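Local coordinates for protein aspartate aminotransferase (Thermotoga maritima, PDB 1O4S) that catalyses the reversible, pyridoxal-phosphate-dependent transfer of an amino group from L-aspartate to 2-oxoglutarate, giving oxaloacetate and L-glutamate, at residues B[91-103]-B[227-240]. Residues are numbered along the deposited sequence; the frame is centred on the assembly and turned at random.
Sequences IGERYKKDISPDQ and SILDVSEGFDRIVY
Lys97 reaches across to the loop after the short helix 228-231, where its NZ donates to Ser232 O at 2.8 Å and, weakly, to Ser232 OG. The ammonium sits well above the carbonyl plane, brought there by a bend at the last torsion (chi4 -81°); lysine suits the place because its long chain can pass Leu229 and Phe235 before its charge meets the carbonyl. Tyrosine suits position 95 by offering both a face and a hydroxyl: Leu229 CB lies over one face, 4.0 Å from the Tyr95 ring centroid in a CH-pi contact, while Asp230 OD2 meets the ring edge at CD2. Asp230 OD1 accepts from Ser227 N, and Ser227 OG from Leu229 N, a capping box; Glu214 also bonds Ser227 OG. The hydroxyls of Tyr95 and Tyr240 both donate to one water, 2.5 Å from Tyr95 OH, and Asn242 pairs with Tyr240 OH. A leucine in place of Tyr95 would probably leave that water short of a donor and Asp230 OD2 without its aromatic edge. Gln103 NE2 donates to Ser260 O, while OE1 accepts from Ser100 N. Ile91 CG2 packs tightly on Leu229 CD1 (3.5 Å). The end of helix 81-95 and the following loop thus meet helix 228-231, its loop and strand 238-243 through an apolar core with paired polar groups at its margin.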
loop_
_atom_site.group_PDB
_atom_site.type_symbol
_atom_site.label_atom_id
_atom_site.label_comp_id
_atom_site.label_asym_id
_atom_site.label_seq_id
_atom_site.Cartn_x
_atom_site.Cartn_y
_atom_site.Cartn_z
ATOM N N ILE B 91 11.854 -6.289 -19.654
ATOM C CA ILE B 91 11.169 -5.260 -20.441
ATOM C C ILE B 91 12.142 -4.634 -21.470
ATOM O O ILE B 91 11.782 -4.421 -22.623
ATOM C CB ILE B 91 10.525 -4.185 -19.523
ATOM C CG1 ILE B 91 9.552 -4.831 -18.534
ATOM C CG2 ILE B 91 9.842 -3.088 -20.354
ATOM C CD1 ILE B 91 8.465 -5.737 -19.146
ATOM N N GLY B 92 13.382 -4.404 -21.053
ATOM C CA GLY B 92 14.419 -3.904 -21.921
ATOM C C GLY B 92 14.646 -4.824 -23.103
ATOM O O GLY B 92 14.738 -4.339 -24.215
ATOM N N GLU B 93 14.755 -6.131 -22.877
ATOM C CA GLU B 93 14.940 -7.081 -23.975
ATOM C C GLU B 93 13.710 -7.142 -24.879
ATOM O O GLU B 93 13.839 -7.151 -26.087
ATOM C CB GLU B 93 15.317 -8.478 -23.462
ATOM C CG GLU B 93 16.752 -8.521 -22.933
ATOM C CD GLU B 93 17.146 -9.847 -22.273
ATOM O OE1 GLU B 93 18.369 -10.126 -22.232
ATOM O OE2 GLU B 93 16.254 -10.604 -21.785
ATOM N N ARG B 94 12.514 -7.153 -24.302
ATOM C CA ARG B 94 11.300 -7.216 -25.118
ATOM C C ARG B 94 11.168 -6.039 -26.094
ATOM O O ARG B 94 10.659 -6.217 -27.212
ATOM C CB ARG B 94 10.055 -7.274 -24.247
ATOM C CG ARG B 94 9.913 -8.570 -23.491
ATOM C CD ARG B 94 8.764 -8.548 -22.507
ATOM N NE ARG B 94 7.485 -8.441 -23.206
ATOM C CZ ARG B 94 6.301 -8.253 -22.611
ATOM N NH1 ARG B 94 6.207 -8.126 -21.280
ATOM N NH2 ARG B 94 5.199 -8.188 -23.367
ATOM N N TYR B 95 11.613 -4.856 -25.666
ATOM C CA TYR B 95 11.353 -3.618 -26.398
ATOM C C TYR B 95 12.616 -2.923 -26.885
ATOM O O TYR B 95 12.582 -1.769 -27.291
ATOM C CB TYR B 95 10.503 -2.691 -25.531
ATOM C CG TYR B 95 9.136 -3.266 -25.301
ATOM C CD1 TYR B 95 8.730 -3.658 -24.015
ATOM C CD2 TYR B 95 8.245 -3.465 -26.363
ATOM C CE1 TYR B 95 7.475 -4.211 -23.774
ATOM C CE2 TYR B 95 6.969 -4.052 -26.128
ATOM C CZ TYR B 95 6.600 -4.399 -24.818
ATOM O OH TYR B 95 5.392 -4.961 -24.532
ATOM N N LYS B 96 13.721 -3.652 -26.842
ATOM C CA LYS B 96 15.037 -3.150 -27.233
ATOM C C LYS B 96 15.321 -1.734 -26.698
ATOM O O LYS B 96 15.503 -0.778 -27.451
ATOM C CB LYS B 96 15.259 -3.264 -28.754
ATOM C CG LYS B 96 15.794 -4.638 -29.213
ATOM C CD LYS B 96 17.113 -5.065 -28.520
ATOM C CE LYS B 96 18.303 -4.192 -28.924
ATOM N NZ LYS B 96 18.709 -4.433 -30.334
ATOM N N LYS B 97 15.346 -1.652 -25.370
ATOM C CA LYS B 97 15.667 -0.452 -24.591
ATOM C C LYS B 97 16.701 -0.797 -23.507
ATOM O O LYS B 97 16.777 -1.939 -23.040
ATOM C CB LYS B 97 14.407 0.089 -23.916
ATOM C CG LYS B 97 13.278 0.364 -24.892
ATOM C CD LYS B 97 12.156 1.171 -24.273
ATOM C CE LYS B 97 11.061 1.413 -25.292
ATOM N NZ LYS B 97 11.369 2.520 -26.198
ATOM N N ASP B 98 17.504 0.191 -23.133
ATOM C CA ASP B 98 18.469 0.067 -22.058
ATOM C C ASP B 98 17.745 0.631 -20.837
ATOM O O ASP B 98 17.703 1.838 -20.620
ATOM C CB ASP B 98 19.741 0.879 -22.401
ATOM C CG ASP B 98 20.982 0.438 -21.612
ATOM O OD1 ASP B 98 20.838 -0.204 -20.546
ATOM O OD2 ASP B 98 22.156 0.695 -21.995
ATOM N N ILE B 99 17.102 -0.245 -20.085
ATOM C CA ILE B 99 16.459 0.136 -18.839
ATOM C C ILE B 99 17.388 -0.171 -17.640
ATOM O O ILE B 99 17.822 -1.302 -17.436
ATOM C CB ILE B 99 15.112 -0.564 -18.717
ATOM C CG1 ILE B 99 14.338 -0.411 -20.028
ATOM C CG2 ILE B 99 14.300 0.011 -17.560
ATOM C CD1 ILE B 99 12.895 -0.897 -19.968
ATOM N N SER B 100 17.695 0.860 -16.859
ATOM C CA SER B 100 18.393 0.723 -15.588
ATOM C C SER B 100 17.453 0.220 -14.460
ATOM O O SER B 100 16.283 0.537 -14.446
ATOM C CB SER B 100 19.028 2.067 -15.241
ATOM O OG SER B 100 19.488 2.123 -13.917
ATOM N N PRO B 101 17.959 -0.564 -13.509
ATOM C CA PRO B 101 17.156 -0.987 -12.344
ATOM C C PRO B 101 16.628 0.212 -11.525
ATOM O O PRO B 101 15.574 0.125 -10.892
ATOM C CB PRO B 101 18.144 -1.807 -11.508
ATOM C CG PRO B 101 19.273 -2.150 -12.438
ATOM C CD PRO B 101 19.338 -1.081 -13.441
ATOM N N ASP B 102 17.364 1.324 -11.566
ATOM C CA ASP B 102 16.948 2.568 -10.909
ATOM C C ASP B 102 15.779 3.292 -11.614
ATOM O O ASP B 102 15.289 4.297 -11.106
ATOM C CB ASP B 102 18.156 3.495 -10.727
ATOM C CG ASP B 102 19.159 2.957 -9.671
ATOM O OD1 ASP B 102 20.330 3.460 -9.671
ATOM O OD2 ASP B 102 18.886 2.004 -8.836
ATOM N N GLN B 103 15.311 2.765 -12.750
ATOM C CA GLN B 103 14.106 3.273 -13.411
ATOM C C GLN B 103 12.828 2.547 -12.986
ATOM O O GLN B 103 11.758 2.905 -13.422
ATOM C CB GLN B 103 14.247 3.139 -14.928
ATOM C CG GLN B 103 15.216 4.110 -15.534
ATOM C CD GLN B 103 15.315 3.985 -17.047
ATOM O OE1 GLN B 103 16.248 3.374 -17.546
ATOM N NE2 GLN B 103 14.346 4.545 -17.771
ATOM N N SER B 227 2.688 -1.824 -27.666
ATOM C CA SER B 227 2.977 -1.234 -26.365
ATOM C C SER B 227 3.386 0.200 -26.601
ATOM O O SER B 227 3.929 0.515 -27.660
ATOM C CB SER B 227 4.135 -1.977 -25.707
ATOM O OG SER B 227 4.605 -1.314 -24.571
ATOM N N ILE B 228 3.151 1.063 -25.622
ATOM C CA ILE B 228 3.716 2.404 -25.683
ATOM C C ILE B 228 5.243 2.325 -25.826
ATOM O O ILE B 228 5.862 3.220 -26.393
ATOM C CB ILE B 228 3.323 3.268 -24.450
ATOM C CG1 ILE B 228 3.431 4.782 -24.785
ATOM C CG2 ILE B 228 4.188 2.915 -23.213
ATOM C CD1 ILE B 228 2.484 5.254 -25.898
ATOM N N LEU B 229 5.840 1.265 -25.297
ATOM C CA LEU B 229 7.280 1.031 -25.448
ATOM C C LEU B 229 7.723 0.555 -26.869
ATOM O O LEU B 229 8.921 0.549 -27.167
ATOM C CB LEU B 229 7.758 0.050 -24.386
ATOM C CG LEU B 229 7.464 0.467 -22.930
ATOM C CD1 LEU B 229 8.150 -0.511 -21.990
ATOM C CD2 LEU B 229 7.890 1.878 -22.595
ATOM N N ASP B 230 6.764 0.156 -27.710
ATOM C CA ASP B 230 6.997 -0.055 -29.156
ATOM C C ASP B 230 7.152 1.245 -29.970
ATOM O O ASP B 230 7.841 1.267 -30.994
ATOM C CB ASP B 230 5.855 -0.887 -29.763
ATOM C CG ASP B 230 5.944 -2.392 -29.408
ATOM O OD1 ASP B 230 4.889 -3.006 -29.157
ATOM O OD2 ASP B 230 7.016 -3.033 -29.383
ATOM N N VAL B 231 6.508 2.316 -29.505
ATOM C CA VAL B 231 6.454 3.597 -30.229
ATOM C C VAL B 231 7.186 4.770 -29.540
ATOM O O VAL B 231 7.219 5.881 -30.057
ATOM C CB VAL B 231 4.989 4.005 -30.509
ATOM C CG1 VAL B 231 4.320 2.976 -31.431
ATOM C CG2 VAL B 231 4.190 4.168 -29.221
ATOM N N SER B 232 7.768 4.518 -28.377
ATOM C CA SER B 232 8.492 5.544 -27.653
ATOM C C SER B 232 9.967 5.262 -27.843
ATOM O O SER B 232 10.348 4.152 -28.198
ATOM C CB SER B 232 8.133 5.507 -26.163
ATOM O OG SER B 232 8.832 4.480 -25.462
ATOM N N GLU B 233 10.778 6.297 -27.678
ATOM C CA GLU B 233 12.195 6.145 -27.350
ATOM C C GLU B 233 12.314 6.862 -26.010
ATOM O O GLU B 233 11.849 8.023 -25.866
ATOM C CB GLU B 233 13.124 6.848 -28.353
ATOM C CG GLU B 233 13.153 6.295 -29.779
ATOM C CD GLU B 233 13.662 7.320 -30.792
ATOM O OE1 GLU B 233 14.110 8.430 -30.382
ATOM O OE2 GLU B 233 13.609 7.023 -32.015
ATOM N N GLY B 234 12.928 6.210 -25.035
ATOM C CA GLY B 234 13.142 6.851 -23.751
ATOM C C GLY B 234 11.883 7.036 -22.923
ATOM O O GLY B 234 10.752 6.812 -23.370
ATOM N N PHE B 235 12.088 7.466 -21.691
ATOM C CA PHE B 235 11.003 7.499 -20.727
ATOM C C PHE B 235 10.719 8.913 -20.230
ATOM O O PHE B 235 10.057 9.080 -19.204
ATOM C CB PHE B 235 11.334 6.563 -19.548
ATOM C CG PHE B 235 11.157 5.101 -19.851
ATOM C CD1 PHE B 235 12.224 4.328 -20.279
ATOM C CD2 PHE B 235 9.928 4.489 -19.682
ATOM C CE1 PHE B 235 12.050 2.957 -20.560
ATOM C CE2 PHE B 235 9.750 3.156 -19.939
ATOM C CZ PHE B 235 10.817 2.377 -20.379
ATOM N N ASP B 236 11.166 9.940 -20.961
ATOM C CA ASP B 236 11.033 11.332 -20.476
ATOM C C ASP B 236 9.593 11.717 -20.169
ATOM O O ASP B 236 9.317 12.451 -19.202
ATOM C CB ASP B 236 11.643 12.336 -21.447
ATOM C CG ASP B 236 13.139 12.466 -21.269
ATOM O OD1 ASP B 236 13.774 13.132 -22.132
ATOM O OD2 ASP B 236 13.754 11.941 -20.290
ATOM N N ARG B 237 8.692 11.188 -20.991
ATOM C CA ARG B 237 7.279 11.448 -20.874
ATOM C C ARG B 237 6.479 10.157 -20.781
ATOM O O ARG B 237 5.288 10.162 -20.993
ATOM C CB ARG B 237 6.842 12.300 -22.064
ATOM C CG ARG B 237 7.298 13.761 -21.956
ATOM C CD ARG B 237 7.322 14.513 -23.278
ATOM N NE ARG B 237 8.669 14.605 -23.886
ATOM C CZ ARG B 237 9.199 13.741 -24.770
ATOM N NH1 ARG B 237 8.517 12.670 -25.204
ATOM N NH2 ARG B 237 10.434 13.955 -25.230
ATOM N N ILE B 238 7.121 9.054 -20.419
ATOM C CA ILE B 238 6.420 7.765 -20.327
ATOM C C ILE B 238 6.462 7.213 -18.923
ATOM O O ILE B 238 7.529 7.123 -18.336
ATOM C CB ILE B 238 7.048 6.730 -21.272
ATOM C CG1 ILE B 238 7.110 7.255 -22.715
ATOM C CG2 ILE B 238 6.292 5.391 -21.184
ATOM C CD1 ILE B 238 5.752 7.474 -23.368
ATOM N N VAL B 239 5.300 6.815 -18.412
ATOM C CA VAL B 239 5.201 6.040 -17.180
ATOM C C VAL B 239 4.614 4.689 -17.579
ATOM O O VAL B 239 3.470 4.611 -18.001
ATOM C CB VAL B 239 4.304 6.735 -16.100
ATOM C CG1 VAL B 239 4.182 5.892 -14.862
ATOM C CG2 VAL B 239 4.862 8.118 -15.742
ATOM N N TYR B 240 5.401 3.637 -17.451
ATOM C CA TYR B 240 4.988 2.325 -17.866
ATOM C C TYR B 240 4.583 1.515 -16.639
ATOM O O TYR B 240 5.316 1.456 -15.662
ATOM C CB TYR B 240 6.131 1.666 -18.638
ATOM C CG TYR B 240 5.881 0.244 -19.051
ATOM C CD1 TYR B 240 5.138 -0.054 -20.205
ATOM C CD2 TYR B 240 6.398 -0.832 -18.277
ATOM C CE1 TYR B 240 4.910 -1.404 -20.586
ATOM C CE2 TYR B 240 6.188 -2.157 -18.650
ATOM C CZ TYR B 240 5.438 -2.446 -19.797
ATOM O OH TYR B 240 5.259 -3.752 -20.169
HETATM O O HOH W 1 4.006 -4.295 -22.518
#